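Local coordinates for protein endonuclease V (Streptomyces avermitilis, PDB 3GOC) that probably cleaves double-stranded DNA at the second phosphodiester bond 3' to a deoxyinosine, using magnesium, in the repair of deaminated bases, at residues V28-G34 with V187-D192; L110-Y116 with T138-N144; T147-E151 with P162-G166; A155-S159 with L201-P205; E169-L174 with L193-C197. One frame throughout, in Å; residues are numbered along the deposited sequence.

Interaction 1 of 5, residues V28-G34 with V187-D192; sequences VILDEPG and VGHRVD
Arg190 lays its side chain along Ile29 and Glu32. Its CG lies 4.0 Å from Ile29 CB. Its guanidinium meets Glu32 edge-on in a two-pronged salt bridge: Arg190 NE to Glu32 OE1 and Arg190 NH2 to Glu32 OE2, both 3.0 Å. Arg190 chi1 is m, Glu32 chi1 t. Arg190 NH1 is held by Gly135 O. Residues 28-34 form an irregular loop; 187-189 end a strand, with a classic beta bulge at Gly188 and His189 opposite Thr138. Arg190 then turns with phi/psi 57/30. Ile29 N donates to His189 ND1, and Arg190 N to Ile29 O (both 3.0 Å). Asp192 N donates to Pro33 O (3.0 Å). Asp192 N-caps helix 193-202, and its OD1 takes a hydrogen bond from His195 ND1. Gly34, at phi/psi 105/176, packs its CA 3.5 Å from Arg190 O. Water 1 joins Leu30 O to Val191 O; water 2 joins Glu32 OE2 to Arg190 O. Leu30 CD2 packs on Val187 CG2 (3.9 Å). The bond from Ile29 N implies that His189 ND1 carries no proton.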
# COMPACT_ATOMS: atom_id res chain seq x y z
N VAL A 28 10.10 -14.83 -17.18
CA VAL A 28 9.82 -13.95 -16.06
C VAL A 28 10.26 -12.51 -16.34
O VAL A 28 11.36 -12.28 -16.83
CB VAL A 28 10.52 -14.44 -14.77
CG1 VAL A 28 10.30 -13.45 -13.63
CG2 VAL A 28 9.96 -15.81 -14.37
N ILE A 29 9.38 -11.56 -16.02
CA ILE A 29 9.67 -10.15 -16.21
C ILE A 29 9.89 -9.52 -14.83
O ILE A 29 9.04 -9.62 -13.95
CB ILE A 29 8.51 -9.44 -16.94
CG1 ILE A 29 8.41 -9.99 -18.37
CG2 ILE A 29 8.74 -7.93 -16.96
CD1 ILE A 29 7.19 -9.52 -19.15
N LEU A 30 11.05 -8.89 -14.66
CA LEU A 30 11.42 -8.29 -13.38
C LEU A 30 11.50 -6.76 -13.37
O LEU A 30 11.49 -6.15 -12.30
CB LEU A 30 12.77 -8.86 -12.91
CG LEU A 30 12.87 -10.37 -12.68
CD1 LEU A 30 14.32 -10.75 -12.42
CD2 LEU A 30 11.99 -10.77 -11.50
N ASP A 31 11.57 -6.15 -14.55
CA ASP A 31 11.68 -4.70 -14.61
C ASP A 31 10.39 -3.94 -14.88
O ASP A 31 10.42 -2.74 -15.17
CB ASP A 31 12.76 -4.31 -15.63
CG ASP A 31 14.16 -4.54 -15.09
OD1 ASP A 31 15.14 -4.37 -15.86
OD2 ASP A 31 14.29 -4.87 -13.89
N GLU A 32 9.26 -4.63 -14.79
CA GLU A 32 7.95 -3.98 -14.97
C GLU A 32 7.47 -3.65 -13.56
O GLU A 32 7.23 -4.55 -12.75
CB GLU A 32 6.94 -4.90 -15.66
CG GLU A 32 5.60 -4.22 -15.91
CD GLU A 32 4.63 -5.05 -16.74
OE1 GLU A 32 5.07 -6.01 -17.41
OE2 GLU A 32 3.43 -4.71 -16.74
N PRO A 33 7.33 -2.36 -13.24
CA PRO A 33 6.88 -1.97 -11.90
C PRO A 33 5.59 -2.64 -11.45
O PRO A 33 5.50 -3.16 -10.34
CB PRO A 33 6.74 -0.46 -12.02
CG PRO A 33 7.88 -0.12 -12.95
CD PRO A 33 7.71 -1.18 -14.03
N GLY A 34 4.59 -2.64 -12.33
CA GLY A 34 3.32 -3.26 -11.99
C GLY A 34 2.24 -2.25 -11.67
O GLY A 34 2.50 -1.05 -11.62
N VAL A 187 8.83 -11.09 -5.50
CA VAL A 187 8.20 -10.83 -6.77
C VAL A 187 7.91 -12.14 -7.47
O VAL A 187 8.63 -13.13 -7.31
CB VAL A 187 9.11 -9.97 -7.68
CG1 VAL A 187 9.34 -8.61 -7.04
CG2 VAL A 187 10.42 -10.68 -7.90
N GLY A 188 6.81 -12.16 -8.21
CA GLY A 188 6.46 -13.35 -8.96
C GLY A 188 6.74 -13.09 -10.42
O GLY A 188 7.64 -13.69 -11.02
N HIS A 189 5.98 -12.16 -11.00
CA HIS A 189 6.10 -11.82 -12.41
C HIS A 189 5.45 -10.46 -12.68
O HIS A 189 4.39 -10.16 -12.13
CB HIS A 189 5.40 -12.92 -13.23
CG HIS A 189 5.43 -12.71 -14.71
ND1 HIS A 189 6.60 -12.55 -15.42
CD2 HIS A 189 4.43 -12.72 -15.62
CE1 HIS A 189 6.32 -12.48 -16.71
NE2 HIS A 189 5.01 -12.59 -16.86
N ARG A 190 6.10 -9.65 -13.50
CA ARG A 190 5.59 -8.33 -13.89
C ARG A 190 5.27 -7.34 -12.77
O ARG A 190 4.39 -6.50 -12.91
CB ARG A 190 4.36 -8.52 -14.79
CG ARG A 190 4.65 -9.27 -16.09
CD ARG A 190 3.40 -9.34 -16.96
NE ARG A 190 2.90 -8.01 -17.27
CZ ARG A 190 1.63 -7.72 -17.53
NH1 ARG A 190 0.71 -8.67 -17.53
NH2 ARG A 190 1.27 -6.46 -17.77
N VAL A 191 6.00 -7.44 -11.65
CA VAL A 191 5.82 -6.54 -10.52
C VAL A 191 7.19 -6.35 -9.87
O VAL A 191 7.95 -7.32 -9.78
CB VAL A 191 4.87 -7.13 -9.44
CG1 VAL A 191 4.68 -6.14 -8.31
CG2 VAL A 191 3.53 -7.50 -10.06
N ASP A 192 7.55 -5.14 -9.44
CA ASP A 192 8.85 -4.99 -8.78
C ASP A 192 8.67 -5.06 -7.26
O ASP A 192 7.54 -5.08 -6.76
CB ASP A 192 9.62 -3.72 -9.22
CG ASP A 192 8.94 -2.41 -8.87
OD1 ASP A 192 8.09 -2.36 -7.96
OD2 ASP A 192 9.29 -1.39 -9.52
O HOH W 1 10.69 -7.57 -10.19
O HOH W 2 2.23 -5.53 -14.38

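Interaction 2 of 5, residues L110-Y116 with T138-N144; sequences LIVCDGY and TIGVAKN
Leu110 opens strand 110-114. Its chi1 is t and chi2 m, which brings CD1 to 4.2 Å from Ile139 CG1. Strand 138-142 runs parallel beside it, with axes 4.6 Å apart at closest and crossing at -29°. Ile111 pairs with Thr138 (CA-CA 4.6 Å), and Ile111 O accepts from Ile139 N at 2.9 Å. Val112 pairs with Ile139 (CA-CA 5.1 Å). Its CG2 meets Ile139 CG1 at 4.0 Å and its CG1 meets Val141 CG2 at 3.9 Å, on the sheet face lined by helix 193-202. Cys113 pairs with Gly140 on the other face. Cys113 N donates to Ile139 O and Cys113 O accepts from Val141 N, both 2.9 Å. The two strands and helix 126-134 form a beta-alpha-beta unit within the RNase H-like fold of the endonuclease V family. Asp114, the centre of an inverse gamma turn, binds magnesium together with Asp46. Its chi1 is t, and water 3 links its OD2 to Lys143 N. Gly115 N makes a weak bond to Val141 O (3.1 Å). The Gly115 carbonyl crowds Gly140, where a CB would clash with Gly115 O. Tyr116, chi1 m, lays one ring face over Ala142 CB in a CH-pi contact, 3.8 Å from the ring centroid. Its OH donates to Asn144 O at 2.7 Å, and water 4 bridges Tyr116 OH and Asn144 N.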
# COMPACT_ATOMS: atom_id res chain seq x y z
N LEU A 110 -4.01 -8.34 -10.10
CA LEU A 110 -2.72 -8.74 -9.55
C LEU A 110 -2.98 -9.97 -8.67
O LEU A 110 -3.84 -9.93 -7.80
CB LEU A 110 -2.13 -7.61 -8.71
CG LEU A 110 -0.80 -7.81 -7.98
CD1 LEU A 110 -1.01 -8.58 -6.71
CD2 LEU A 110 0.20 -8.48 -8.89
N ILE A 111 -2.23 -11.05 -8.90
CA ILE A 111 -2.42 -12.27 -8.11
C ILE A 111 -1.42 -12.33 -6.96
O ILE A 111 -0.22 -12.17 -7.17
CB ILE A 111 -2.26 -13.55 -8.97
CG1 ILE A 111 -3.30 -13.58 -10.09
CG2 ILE A 111 -2.42 -14.79 -8.08
CD1 ILE A 111 -3.00 -12.63 -11.22
N VAL A 112 -1.93 -12.54 -5.76
CA VAL A 112 -1.09 -12.64 -4.57
C VAL A 112 -1.14 -14.09 -4.08
O VAL A 112 -2.18 -14.57 -3.64
CB VAL A 112 -1.60 -11.70 -3.45
CG1 VAL A 112 -0.69 -11.77 -2.23
CG2 VAL A 112 -1.68 -10.26 -3.98
N CYS A 113 -0.01 -14.78 -4.17
CA CYS A 113 0.08 -16.17 -3.73
C CYS A 113 0.56 -16.28 -2.30
O CYS A 113 1.38 -15.48 -1.85
CB CYS A 113 1.05 -16.95 -4.63
SG CYS A 113 0.60 -17.00 -6.36
N ASP A 114 0.03 -17.27 -1.58
CA ASP A 114 0.47 -17.52 -0.21
C ASP A 114 1.67 -18.43 -0.42
O ASP A 114 1.55 -19.65 -0.40
CB ASP A 114 -0.61 -18.26 0.57
CG ASP A 114 -0.17 -18.61 1.98
OD1 ASP A 114 -0.74 -19.55 2.58
OD2 ASP A 114 0.75 -17.95 2.50
N GLY A 115 2.83 -17.81 -0.62
CA GLY A 115 4.03 -18.57 -0.88
C GLY A 115 5.12 -17.69 -1.43
O GLY A 115 5.24 -16.53 -1.04
N TYR A 116 5.91 -18.23 -2.35
CA TYR A 116 7.05 -17.51 -2.91
C TYR A 116 7.12 -17.43 -4.43
O TYR A 116 6.53 -18.24 -5.15
CB TYR A 116 8.36 -18.15 -2.41
CG TYR A 116 8.38 -18.52 -0.94
CD1 TYR A 116 7.78 -19.69 -0.48
CD2 TYR A 116 8.98 -17.68 0.00
CE1 TYR A 116 7.77 -20.02 0.87
CE2 TYR A 116 8.98 -18.01 1.36
CZ TYR A 116 8.37 -19.17 1.79
OH TYR A 116 8.34 -19.48 3.13
N THR A 138 2.06 -11.10 -10.73
CA THR A 138 1.92 -11.93 -9.53
C THR A 138 3.01 -11.64 -8.52
O THR A 138 4.11 -11.22 -8.88
CB THR A 138 2.04 -13.43 -9.85
OG1 THR A 138 3.39 -13.72 -10.22
CG2 THR A 138 1.11 -13.83 -10.98
N ILE A 139 2.70 -11.86 -7.25
CA ILE A 139 3.67 -11.70 -6.18
C ILE A 139 3.40 -12.80 -5.18
O ILE A 139 2.35 -13.45 -5.21
CB ILE A 139 3.57 -10.35 -5.43
CG1 ILE A 139 2.24 -10.25 -4.67
CG2 ILE A 139 3.75 -9.20 -6.40
CD1 ILE A 139 2.17 -9.05 -3.75
N GLY A 140 4.36 -13.02 -4.30
CA GLY A 140 4.19 -14.01 -3.26
C GLY A 140 4.35 -13.34 -1.91
O GLY A 140 5.16 -12.42 -1.76
N VAL A 141 3.55 -13.76 -0.94
CA VAL A 141 3.66 -13.26 0.42
C VAL A 141 3.60 -14.51 1.26
O VAL A 141 2.62 -15.26 1.21
CB VAL A 141 2.51 -12.31 0.82
CG1 VAL A 141 2.71 -11.87 2.27
CG2 VAL A 141 2.48 -11.09 -0.09
N ALA A 142 4.66 -14.76 2.02
CA ALA A 142 4.76 -15.96 2.85
C ALA A 142 4.83 -15.66 4.34
O ALA A 142 5.33 -14.61 4.74
CB ALA A 142 5.97 -16.77 2.43
N LYS A 143 4.33 -16.60 5.14
CA LYS A 143 4.29 -16.46 6.60
C LYS A 143 5.62 -16.76 7.29
O LYS A 143 5.85 -16.29 8.40
CB LYS A 143 3.22 -17.39 7.20
CG LYS A 143 1.84 -17.24 6.61
CD LYS A 143 0.95 -18.39 7.04
CE LYS A 143 -0.38 -18.41 6.30
NZ LYS A 143 -1.21 -17.24 6.65
N ASN A 144 6.48 -17.54 6.65
CA ASN A 144 7.78 -17.88 7.23
C ASN A 144 8.85 -17.64 6.18
O ASN A 144 8.56 -17.60 4.99
CB ASN A 144 7.80 -19.33 7.73
CG ASN A 144 7.78 -20.35 6.61
OD1 ASN A 144 8.69 -20.41 5.79
ND2 ASN A 144 6.74 -21.17 6.59
O HOH W 3 2.99 -18.75 3.86
O HOH W 4 5.65 -19.66 4.29

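Interaction 3 of 5, residues T147-E151 with P162-G166; sequences TFSYE and PLLAG
Phe148 and Leu163 bury the largest areas here, followed by Ser149 and Leu164. Phe148 has chi1 m and points its CB toward residues 162-166. That CB lies 3.7 Å from Leu163 CD1 and 3.3 Å from Leu164 O. The ring runs on to Ala165, with Phe148 CD2 to Ala165 CB at 3.7 Å. Leu163, chi1 t and chi2 p, also sets its CD1 4.0 Å from Tyr150 CB. Its methyl thus sits between Phe148 and Tyr150, on one side of the sheet. The two segments belong to a beta hairpin made of strands 149-150 and 160-165. The short strand 149-150 is weakly bonded and forms one outer edge of the main sheet within this chain. The end-to-end directions of residues 148-151 and 162-165 are 149° apart. Ser149 and Leu164 form an antiparallel hydrogen-bonded pair, CA-CA 5.1 Å. Ser149 N donates to Leu164 O at 2.9 Å, and Leu164 N to Ser149 O at 2.7 Å. On this other side of the sheet, Ser149 OG (chi1 p) is 3.8 Å from Leu164 CB. Waters fill in where direct bonds stop. Water 7 links Glu151 N to Pro162 O at one end. At the other, water 5 joins Thr147 O, Leu164 O and Gly166 N. Water 6 links the Ser149 side chain, through OG, to Gly166 O. The Tyr150 ring, chi1 p, leads away from Leu163 and meets Phe184 edge-to-face.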
# COMPACT_ATOMS: atom_id res chain seq x y z
N THR A 147 14.23 -21.08 4.14
CA THR A 147 15.64 -21.19 4.51
C THR A 147 16.41 -19.90 4.23
O THR A 147 17.64 -19.87 4.31
CB THR A 147 16.30 -22.36 3.75
OG1 THR A 147 17.64 -22.54 4.22
CG2 THR A 147 16.31 -22.07 2.26
N PHE A 148 15.69 -18.83 3.92
CA PHE A 148 16.32 -17.55 3.63
C PHE A 148 16.66 -16.78 4.91
O PHE A 148 16.08 -17.03 5.97
CB PHE A 148 15.40 -16.71 2.74
CG PHE A 148 14.93 -17.43 1.51
CD1 PHE A 148 13.58 -17.70 1.30
CD2 PHE A 148 15.86 -17.89 0.56
CE1 PHE A 148 13.15 -18.40 0.18
CE2 PHE A 148 15.44 -18.59 -0.56
CZ PHE A 148 14.09 -18.85 -0.76
N SER A 149 17.60 -15.85 4.80
CA SER A 149 18.00 -15.07 5.96
C SER A 149 17.63 -13.60 5.80
O SER A 149 17.40 -13.13 4.69
CB SER A 149 19.51 -15.18 6.17
OG SER A 149 20.21 -14.53 5.13
N TYR A 150 17.58 -12.89 6.91
CA TYR A 150 17.23 -11.48 6.88
C TYR A 150 17.54 -10.81 8.21
O TYR A 150 17.53 -11.45 9.26
CB TYR A 150 15.74 -11.32 6.56
CG TYR A 150 14.82 -11.80 7.67
CD1 TYR A 150 14.25 -10.89 8.56
CD2 TYR A 150 14.52 -13.15 7.82
CE1 TYR A 150 13.39 -11.32 9.58
CE2 TYR A 150 13.67 -13.60 8.83
CZ TYR A 150 13.11 -12.68 9.71
OH TYR A 150 12.25 -13.10 10.70
N GLU A 151 17.84 -9.52 8.13
CA GLU A 151 18.11 -8.72 9.32
C GLU A 151 16.72 -8.24 9.74
O GLU A 151 15.86 -8.01 8.89
CB GLU A 151 18.96 -7.50 8.97
CG GLU A 151 20.35 -7.82 8.44
CD GLU A 151 21.30 -8.29 9.52
OE1 GLU A 151 22.49 -8.55 9.21
OE2 GLU A 151 20.87 -8.41 10.69
N PRO A 162 16.12 -6.70 3.39
CA PRO A 162 16.38 -7.68 2.34
C PRO A 162 16.23 -9.13 2.82
O PRO A 162 16.67 -9.48 3.92
CB PRO A 162 17.82 -7.37 1.93
CG PRO A 162 17.94 -5.90 2.21
CD PRO A 162 17.26 -5.78 3.54
N LEU A 163 15.59 -9.96 2.00
CA LEU A 163 15.44 -11.38 2.30
C LEU A 163 16.50 -12.01 1.40
O LEU A 163 16.46 -11.84 0.18
CB LEU A 163 14.05 -11.87 1.90
CG LEU A 163 13.74 -13.33 2.27
CD1 LEU A 163 13.82 -13.52 3.78
CD2 LEU A 163 12.35 -13.71 1.75
N LEU A 164 17.44 -12.74 1.99
CA LEU A 164 18.54 -13.31 1.22
C LEU A 164 18.64 -14.82 1.06
O LEU A 164 18.36 -15.58 1.98
CB LEU A 164 19.87 -12.81 1.81
CG LEU A 164 20.02 -11.31 2.07
CD1 LEU A 164 21.39 -11.03 2.69
CD2 LEU A 164 19.87 -10.54 0.77
N ALA A 165 19.07 -15.24 -0.13
CA ALA A 165 19.30 -16.64 -0.44
C ALA A 165 20.82 -16.64 -0.58
O ALA A 165 21.36 -16.33 -1.64
CB ALA A 165 18.65 -17.03 -1.76
N GLY A 166 21.51 -16.95 0.51
CA GLY A 166 22.96 -16.90 0.49
C GLY A 166 23.31 -15.44 0.68
O GLY A 166 23.22 -14.90 1.78
O HOH W 5 20.07 -18.19 2.91
O HOH W 6 21.89 -15.96 3.68
O HOH W 7 18.48 -8.36 5.55

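Interaction 4 of 5, residues A155-S159 with L201-P205; sequences APRGS and LALTP
This contact is an arginine tie, to one backbone and one side-chain oxygen, between the turn that precedes strand 160-165 and the C-terminal end of helix 193-202. Pro156 to Ser159 make a type II beta turn, with Ser159 N (3.1 Å) and Ser159 OG (2.7 Å) bonded to Pro156 O. Gly158 takes phi/psi 104/-24, which suits glycine. Arg157 chi1, chi2 and chi3 are all t. Arg157 NH1 donates to Leu201 O at 2.8 Å, and Arg157 NH2 to Thr204 OG1 at 3.0 Å. NH2 also bonds Thr176 O, and Thr204 OG1 bonds Thr200 O. One guanidinium face lies on Leu201 CD2, the opposite on Pro205 CA, 3.8 Å from Arg157 NH1. Leu201 CD1 (chi1 m, chi2 t) packs on Gly158 CA at 3.9 Å. Pro205 also touches the bound polyol. Arg27 of the second subunit hydrogen-bonds to Gly158 O and packs on Leu201. The turn leads into strand 160-165, its Gly158 and Ser159 backbone bonded to Arg175 just after strand 168-174, while Arg157 reaches across to helix 193-202.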
# COMPACT_ATOMS: atom_id res chain seq x y z
N ALA A 155 10.98 -1.63 13.39
CA ALA A 155 9.79 -2.02 14.13
C ALA A 155 8.46 -1.47 13.59
O ALA A 155 7.44 -2.15 13.63
CB ALA A 155 9.95 -1.62 15.60
N PRO A 156 8.46 -0.22 13.08
CA PRO A 156 7.20 0.32 12.55
C PRO A 156 6.67 -0.38 11.31
O PRO A 156 7.44 -0.88 10.49
CB PRO A 156 7.54 1.78 12.27
CG PRO A 156 8.67 2.07 13.24
CD PRO A 156 9.50 0.82 13.14
N ARG A 157 5.35 -0.42 11.18
CA ARG A 157 4.71 -1.00 10.01
C ARG A 157 5.25 -0.26 8.79
O ARG A 157 5.41 0.97 8.82
CB ARG A 157 3.19 -0.84 10.11
CG ARG A 157 2.41 -1.00 8.79
CD ARG A 157 0.89 -0.99 9.07
NE ARG A 157 0.06 -0.63 7.92
CZ ARG A 157 -0.26 -1.45 6.92
NH1 ARG A 157 -1.03 -1.01 5.92
NH2 ARG A 157 0.18 -2.70 6.90
N GLY A 158 5.53 -0.99 7.72
CA GLY A 158 6.06 -0.38 6.52
C GLY A 158 7.55 -0.64 6.35
O GLY A 158 8.08 -0.59 5.24
N SER A 159 8.22 -0.92 7.47
CA SER A 159 9.64 -1.21 7.47
C SER A 159 9.94 -2.50 6.72
O SER A 159 9.15 -3.45 6.77
CB SER A 159 10.15 -1.35 8.91
OG SER A 159 9.92 -0.18 9.67
N LEU A 201 1.23 -4.10 1.90
CA LEU A 201 0.82 -3.18 2.97
C LEU A 201 -0.64 -2.80 2.79
O LEU A 201 -1.40 -2.74 3.76
CB LEU A 201 1.68 -1.92 2.97
CG LEU A 201 3.15 -2.07 3.39
CD1 LEU A 201 3.84 -0.72 3.28
CD2 LEU A 201 3.23 -2.59 4.83
N ALA A 202 -1.05 -2.54 1.55
CA ALA A 202 -2.43 -2.15 1.29
C ALA A 202 -3.41 -3.27 1.63
O ALA A 202 -4.59 -3.01 1.85
CB ALA A 202 -2.59 -1.73 -0.17
N LEU A 203 -2.92 -4.51 1.67
CA LEU A 203 -3.76 -5.66 1.99
C LEU A 203 -3.71 -6.03 3.46
O LEU A 203 -4.38 -6.97 3.90
CB LEU A 203 -3.33 -6.87 1.15
CG LEU A 203 -3.62 -6.77 -0.35
CD1 LEU A 203 -2.91 -7.90 -1.10
CD2 LEU A 203 -5.12 -6.85 -0.56
N THR A 204 -2.92 -5.29 4.23
CA THR A 204 -2.74 -5.57 5.66
C THR A 204 -2.99 -4.41 6.63
O THR A 204 -2.29 -4.28 7.63
CB THR A 204 -1.32 -6.11 5.93
OG1 THR A 204 -0.35 -5.22 5.36
CG2 THR A 204 -1.14 -7.48 5.29
N PRO A 205 -3.99 -3.56 6.36
CA PRO A 205 -4.21 -2.46 7.30
C PRO A 205 -4.65 -2.93 8.68
O PRO A 205 -4.40 -2.25 9.68
CB PRO A 205 -5.29 -1.63 6.60
CG PRO A 205 -6.11 -2.68 5.92
CD PRO A 205 -5.03 -3.58 5.31

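Interaction 5 of 5, residues E169-L174 with L193-C197; sequences EVGRAL and LDHAC
A single carboxylate oxygen, Asp194 OD1, takes both terminal nitrogens of Arg172. The distances are 2.8 Å from Arg172 NH2 and 3.3 Å from Arg172 NH1 to that oxygen. Asp194 CB points away from the strand, yet its end turns back to make this salt bridge. Arg172 is extended, with chi1 m and chi2 and chi3 t. One guanidinium face lies over Leu193 CB, while Cys197 SG sits at the edge, 3.8 Å from Arg172 CD. Leu193, chi1 m and chi2 t, brings CD1 to 3.7 Å from Arg172 NE and 3.5 Å from Glu169 OE1. Its CD2 is 4.0 Å from Gly171 CA. Leu174 CD2, with chi1 t and chi2 p, is 4.2 Å from Cys197 CB. The axes of strand 169-174 and helix 193-197 approach to 9.3 Å and cross at -30°, as in helix-on-sheet packing. Val170 and Gly171 form a classic beta bulge opposite Leu163. The strand lies between strands 160-165 and 183-189, and the helix also packs on the latter through Leu193 and Ala196.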
# COMPACT_ATOMS: atom_id res chain seq x y z
N GLU A 169 19.67 -11.05 -2.82
CA GLU A 169 18.34 -10.63 -2.40
C GLU A 169 17.31 -11.31 -3.28
O GLU A 169 17.38 -11.22 -4.51
CB GLU A 169 18.19 -9.12 -2.50
CG GLU A 169 16.84 -8.63 -1.99
CD GLU A 169 16.68 -7.13 -2.07
OE1 GLU A 169 16.31 -6.63 -3.15
OE2 GLU A 169 16.93 -6.46 -1.05
N VAL A 170 16.35 -11.99 -2.66
CA VAL A 170 15.29 -12.67 -3.38
C VAL A 170 13.91 -12.18 -2.96
O VAL A 170 12.89 -12.70 -3.40
CB VAL A 170 15.37 -14.21 -3.19
CG1 VAL A 170 16.64 -14.74 -3.83
CG2 VAL A 170 15.33 -14.56 -1.70
N GLY A 171 13.89 -11.17 -2.09
CA GLY A 171 12.64 -10.60 -1.61
C GLY A 171 12.90 -9.70 -0.42
O GLY A 171 14.02 -9.24 -0.21
N ARG A 172 11.86 -9.43 0.35
CA ARG A 172 12.01 -8.58 1.52
C ARG A 172 11.17 -9.03 2.70
O ARG A 172 10.07 -9.54 2.52
CB ARG A 172 11.61 -7.13 1.20
CG ARG A 172 12.56 -6.40 0.29
CD ARG A 172 12.00 -5.05 -0.08
NE ARG A 172 12.81 -4.40 -1.10
CZ ARG A 172 12.41 -3.34 -1.81
NH1 ARG A 172 13.22 -2.82 -2.72
NH2 ARG A 172 11.20 -2.82 -1.61
N ALA A 173 11.71 -8.86 3.90
CA ALA A 173 10.96 -9.16 5.10
C ALA A 173 10.23 -7.83 5.28
O ALA A 173 10.86 -6.77 5.30
CB ALA A 173 11.89 -9.43 6.27
N LEU A 174 8.91 -7.87 5.37
CA LEU A 174 8.11 -6.65 5.48
C LEU A 174 7.27 -6.61 6.74
O LEU A 174 6.52 -7.54 7.02
CB LEU A 174 7.19 -6.54 4.26
CG LEU A 174 6.26 -5.33 4.20
CD1 LEU A 174 7.08 -4.07 3.98
CD2 LEU A 174 5.26 -5.51 3.06
N LEU A 193 9.78 -5.14 -6.53
CA LEU A 193 9.70 -5.27 -5.08
C LEU A 193 9.00 -4.13 -4.37
O LEU A 193 8.25 -4.36 -3.43
CB LEU A 193 11.09 -5.48 -4.47
CG LEU A 193 11.54 -6.94 -4.34
CD1 LEU A 193 12.91 -6.98 -3.69
CD2 LEU A 193 10.53 -7.73 -3.51
N ASP A 194 9.23 -2.89 -4.82
CA ASP A 194 8.57 -1.76 -4.19
C ASP A 194 7.06 -1.90 -4.32
O ASP A 194 6.33 -1.68 -3.36
CB ASP A 194 9.03 -0.44 -4.83
CG ASP A 194 10.33 0.06 -4.25
OD1 ASP A 194 10.87 -0.59 -3.33
OD2 ASP A 194 10.83 1.12 -4.72
N HIS A 195 6.59 -2.28 -5.51
CA HIS A 195 5.15 -2.44 -5.72
C HIS A 195 4.62 -3.65 -4.97
O HIS A 195 3.49 -3.63 -4.48
CB HIS A 195 4.81 -2.55 -7.20
CG HIS A 195 4.78 -1.23 -7.91
ND1 HIS A 195 5.93 -0.52 -8.21
CD2 HIS A 195 3.75 -0.48 -8.37
CE1 HIS A 195 5.60 0.61 -8.81
NE2 HIS A 195 4.29 0.66 -8.92
N ALA A 196 5.41 -4.72 -4.90
CA ALA A 196 4.98 -5.91 -4.18
C ALA A 196 4.76 -5.53 -2.71
O ALA A 196 3.78 -5.96 -2.09
CB ALA A 196 6.03 -7.01 -4.29
N CYS A 197 5.67 -4.74 -2.16
CA CYS A 197 5.54 -4.30 -0.78
C CYS A 197 4.33 -3.39 -0.60
O CYS A 197 3.59 -3.51 0.37
CB CYS A 197 6.79 -3.57 -0.33
SG CYS A 197 8.18 -4.66 -0.02

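Interaction 2 is the core contact, about 3 Å between its centre and that of the chain, with apolar strand packing and a metal-binding aspartate at its end. Interactions 1, 3 and 5 are only partly buried. Interaction 4 is also buried, but far from the centre and beside the second subunit. Interactions 1 and 5 each include an Arg-carboxylate salt bridge, in interaction 1 beside backbone hydrogen bonds, and interaction 4 an arginine bonded to uncharged oxygens. Interactions 2 and 3 are strand pairings, parallel and antiparallel. Interactions 4 and 5 share helix 193-202. His189 O probably bonds Thr138 N, joining interactions 1 and 2; Leu163 pairs with Val170 and Gly171, joining 3 and 5.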